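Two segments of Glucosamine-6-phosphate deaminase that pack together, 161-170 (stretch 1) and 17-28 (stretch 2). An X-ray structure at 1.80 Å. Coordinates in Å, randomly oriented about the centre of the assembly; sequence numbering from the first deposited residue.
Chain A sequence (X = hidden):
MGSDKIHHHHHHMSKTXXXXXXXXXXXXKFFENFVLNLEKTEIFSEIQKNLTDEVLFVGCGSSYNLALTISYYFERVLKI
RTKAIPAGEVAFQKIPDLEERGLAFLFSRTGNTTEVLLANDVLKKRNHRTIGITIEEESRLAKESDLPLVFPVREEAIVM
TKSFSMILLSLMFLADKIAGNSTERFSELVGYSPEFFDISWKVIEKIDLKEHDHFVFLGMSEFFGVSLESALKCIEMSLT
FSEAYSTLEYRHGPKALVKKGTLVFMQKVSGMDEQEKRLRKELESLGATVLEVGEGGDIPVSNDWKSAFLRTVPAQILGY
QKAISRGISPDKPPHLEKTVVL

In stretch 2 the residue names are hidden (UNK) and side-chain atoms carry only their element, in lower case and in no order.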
# COMPACT_ATOMS: atom_id res chain seq x y z
N THR A 161 -4.04 4.36 6.67
CA THR A 161 -3.37 5.41 5.94
C THR A 161 -1.88 5.26 6.23
O THR A 161 -1.17 4.50 5.53
CB THR A 161 -3.91 6.88 6.34
OG1 THR A 161 -3.85 7.07 7.77
CG2 THR A 161 -5.34 7.05 5.86
N LYS A 162 -1.43 5.92 7.27
CA LYS A 162 -0.01 5.91 7.65
C LYS A 162 0.53 4.54 8.02
O LYS A 162 1.71 4.28 7.83
CB LYS A 162 0.22 6.85 8.85
CG LYS A 162 -0.39 6.39 10.16
CD LYS A 162 -0.19 7.50 11.22
CE LYS A 162 -0.23 7.01 12.65
NZ LYS A 162 -0.06 8.11 13.69
N SER A 163 -0.31 3.64 8.52
CA SER A 163 0.19 2.33 8.90
C SER A 163 0.67 1.55 7.66
O SER A 163 1.62 0.77 7.77
CB SER A 163 -0.90 1.48 9.63
OG SER A 163 -2.01 1.24 8.82
N PHE A 164 0.03 1.77 6.53
CA PHE A 164 0.46 1.04 5.32
C PHE A 164 1.91 1.51 4.98
O PHE A 164 2.86 0.72 4.84
CB PHE A 164 -0.50 1.39 4.18
CG PHE A 164 -0.10 0.80 2.84
CD1 PHE A 164 0.86 1.43 2.03
CD2 PHE A 164 -0.68 -0.39 2.40
CE1 PHE A 164 1.22 0.91 0.83
CE2 PHE A 164 -0.32 -0.95 1.16
CZ PHE A 164 0.62 -0.29 0.38
N SER A 165 2.06 2.83 4.91
CA SER A 165 3.36 3.41 4.55
C SER A 165 4.42 3.07 5.55
O SER A 165 5.55 2.71 5.19
CB SER A 165 3.25 4.93 4.45
OG SER A 165 2.30 5.30 3.45
N MSE A 166 4.12 3.24 6.84
CA MSE A 166 5.13 2.92 7.81
C MSE A 166 5.51 1.46 7.93
O MSE A 166 6.68 1.13 8.15
CB MSE A 166 4.73 3.55 9.22
CG MSE A 166 4.58 5.02 9.06
SE MSE A 166 3.81 5.71 10.84
CE MSE A 166 4.12 7.58 10.50
N ILE A 167 4.56 0.53 7.78
CA ILE A 167 4.94 -0.87 7.89
C ILE A 167 5.72 -1.20 6.57
O ILE A 167 6.74 -1.89 6.61
CB ILE A 167 3.69 -1.79 8.01
CG1 ILE A 167 3.06 -1.59 9.44
CG2 ILE A 167 4.10 -3.29 7.84
CD1 ILE A 167 1.67 -2.16 9.54
N LEU A 168 5.26 -0.66 5.46
CA LEU A 168 5.95 -0.94 4.16
C LEU A 168 7.42 -0.43 4.23
O LEU A 168 8.36 -1.18 3.91
CB LEU A 168 5.16 -0.29 3.02
CG LEU A 168 5.76 -0.53 1.62
CD1 LEU A 168 5.97 -2.04 1.39
CD2 LEU A 168 4.89 0.10 0.55
N LEU A 169 7.57 0.79 4.69
CA LEU A 169 8.92 1.35 4.85
C LEU A 169 9.75 0.43 5.71
O LEU A 169 10.92 0.10 5.39
CB LEU A 169 8.83 2.70 5.50
CG LEU A 169 10.12 3.23 6.12
CD1 LEU A 169 11.13 3.47 4.96
CD2 LEU A 169 9.83 4.58 6.77
N SER A 170 9.20 0.01 6.84
CA SER A 170 9.97 -0.85 7.72
C SER A 170 10.42 -2.18 7.11
O SER A 170 11.58 -2.61 7.31
CB SER A 170 9.17 -1.18 9.04
OG SER A 170 8.71 0.02 9.64
N UNK A 17 -7.82 12.58 8.36
CA UNK A 17 -6.92 13.61 7.84
C UNK A 17 -5.67 13.72 8.74
O UNK A 17 -4.53 13.87 8.25
c UNK A 17 -7.64 14.97 7.79
c UNK A 17 -6.23 15.69 5.85
c UNK A 17 -7.47 17.41 7.13
c UNK A 17 -6.71 16.08 7.23
N UNK A 18 -5.85 13.64 10.07
CA UNK A 18 -4.70 13.72 10.96
C UNK A 18 -3.68 12.60 10.70
O UNK A 18 -2.46 12.82 10.63
n UNK A 18 -1.78 11.14 15.32
c UNK A 18 -2.40 12.43 14.97
c UNK A 18 -3.95 13.68 13.44
c UNK A 18 -5.12 13.66 12.43
c UNK A 18 -3.50 12.32 13.90
N UNK A 19 -4.20 11.39 10.59
CA UNK A 19 -3.32 10.26 10.35
C UNK A 19 -2.71 10.32 8.91
O UNK A 19 -1.59 9.92 8.71
o UNK A 19 -5.25 7.65 13.93
c UNK A 19 -5.27 7.84 12.71
c UNK A 19 -4.42 8.99 12.17
o UNK A 19 -5.95 7.18 11.93
c UNK A 19 -4.12 8.99 10.64
N UNK A 20 -3.41 10.82 7.92
CA UNK A 20 -2.77 10.97 6.58
C UNK A 20 -1.59 11.97 6.76
O UNK A 20 -0.43 11.75 6.34
c UNK A 20 -3.76 11.53 5.56
c UNK A 20 -4.90 10.53 5.36
c UNK A 20 -3.06 11.86 4.24
c UNK A 20 -5.90 11.01 4.31
N UNK A 21 -1.91 13.09 7.41
CA UNK A 21 -0.92 14.15 7.64
C UNK A 21 0.27 13.70 8.46
O UNK A 21 1.37 14.26 8.33
o UNK A 21 -2.65 15.79 7.42
c UNK A 21 -1.61 15.39 8.29
c UNK A 21 -0.61 16.57 8.40
N UNK A 22 0.09 12.65 9.25
CA UNK A 22 1.18 12.14 10.05
C UNK A 22 2.33 11.59 9.15
O UNK A 22 3.42 11.39 9.64
o UNK A 22 -0.65 10.67 12.92
o UNK A 22 0.15 12.74 12.54
c UNK A 22 0.75 11.01 10.98
c UNK A 22 0.01 11.52 12.24
N UNK A 23 2.04 11.32 7.89
CA UNK A 23 3.08 10.81 7.00
C UNK A 23 4.03 11.97 6.72
O UNK A 23 5.15 11.79 6.23
c UNK A 23 0.72 8.50 5.12
c UNK A 23 2.46 10.25 5.73
n UNK A 23 -0.27 9.26 5.00
o UNK A 23 0.81 7.34 4.51
c UNK A 23 1.89 8.85 6.01
N UNK A 24 3.55 13.18 6.99
CA UNK A 24 4.41 14.34 6.83
C UNK A 24 5.00 14.71 8.17
O UNK A 24 6.19 14.98 8.29
c UNK A 24 3.76 17.99 5.86
c UNK A 24 3.62 15.54 6.32
n UNK A 24 2.33 20.01 5.78
c UNK A 24 4.28 16.88 6.72
c UNK A 24 2.59 18.69 6.48
N UNK A 25 4.17 14.71 9.22
CA UNK A 25 4.68 15.13 10.53
C UNK A 25 5.40 14.17 11.44
O UNK A 25 6.20 14.59 12.27
c UNK A 25 2.96 17.01 10.70
n UNK A 25 1.64 17.16 10.72
o UNK A 25 3.72 17.84 10.19
c UNK A 25 3.52 15.76 11.36
N UNK A 26 5.14 12.89 11.31
CA UNK A 26 5.73 11.95 12.24
C UNK A 26 6.61 10.86 11.64
O UNK A 26 7.18 10.05 12.36
c UNK A 26 4.58 11.29 13.03
o UNK A 26 2.29 10.57 14.59
o UNK A 26 1.94 12.63 15.30
c UNK A 26 3.53 12.34 13.49
c UNK A 26 2.52 11.81 14.53
N UNK A 27 6.70 10.85 10.34
CA UNK A 27 7.45 9.78 9.67
C UNK A 27 8.93 9.74 10.04
O UNK A 27 9.46 8.68 10.30
c UNK A 27 7.82 8.76 7.30
c UNK A 27 7.28 9.92 8.15
c UNK A 27 7.01 7.44 7.63
c UNK A 27 7.65 9.17 5.82
N UNK A 28 9.58 10.90 10.06
CA UNK A 28 10.99 10.92 10.40
C UNK A 28 11.25 10.38 11.79
O UNK A 28 12.18 9.61 12.06
c UNK A 28 11.58 12.33 10.25
n UNK A 28 15.63 14.30 11.44
c UNK A 28 13.10 12.39 10.48
c UNK A 28 15.19 13.84 10.08
c UNK A 28 13.66 13.72 9.95
O HOH W 1 -6.00 6.52 9.01

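Position 17 has four side-chain carbons, forked at the second. Its CA-to-CB bond points away from stretch 1, and the side chain touches nothing on it. This is L17.

Position 18 carries four carbons in a row ending in nitrogen. The nitrogen comes 3.8 Å from K162 NZ, two like charges close together. It is K18.

Position 19 has three carbons, the third carrying two oxygens. Its CB lies 3.5 Å from T161 OG1. A water accepts from T161 OG1 at 2.5 Å and donates to one of the carboxylate oxygens at 3.0 Å. The residue is E19.

Position 20 shows four carbons, forked at the first, with one arm two carbons long. CA-to-CB points away, yet the inner carbon of the long arm sits 3.5 Å from T161 CG2. This is I20.

Position 21 has one carbon bearing an oxygen and a carbon. It makes no contact with stretch 1. This is T21; its OG1 donates to the O of L17 at 2.8 Å.

Position 22 has two carbons, the second with two oxygens. Its CA-to-CB bond points toward stretch 1, and one oxygen takes a hydrogen bond from K162 NZ at 2.7 Å, part of a salt bridge. It is D22. The same OD2 is 2.7 Å from K18 NZ, so one carboxylate oxygen serves both lysines.

Position 23 has three carbons, the third carrying one oxygen and one nitrogen. The oxygen accepts from S165 OG at 2.7 Å. This is Q23. Its NE2 donates to the O of I20 at 2.8 Å.

Position 24 has four carbons in a row and a terminal nitrogen, out of reach of stretch 1. It is K24. Position 25, also out of reach, has two carbons, the second with one oxygen and one nitrogen. It is N25.

Position 26 has three carbons and two terminal oxygens. One oxygen is 3.5 Å from K162 NZ, a salt bridge. This is E26, at the N-cap position of the next helix.

Position 27 has four carbons, forked at the second. One end carbon lies 3.7 Å from M166 CG and 4.1 Å from L169 CD2. It is L27.

Position 28 has four carbons in a row ending in nitrogen, with CA-to-CB pointing away and no contact with stretch 1. It is K28.

Helices 162-170 and 17-25 run at 33°, 9.4 Å apart at closest approach. K162 fits as a knob among K18, E19, D22 and Q23. Its amine meets the acids D22 and E26, which offset the nearby K18. S165 ties to Q23, and L27 packs against selenomethionine M166 and L169.

Stretch 2, residues 17-28: LKEITDQKNELK
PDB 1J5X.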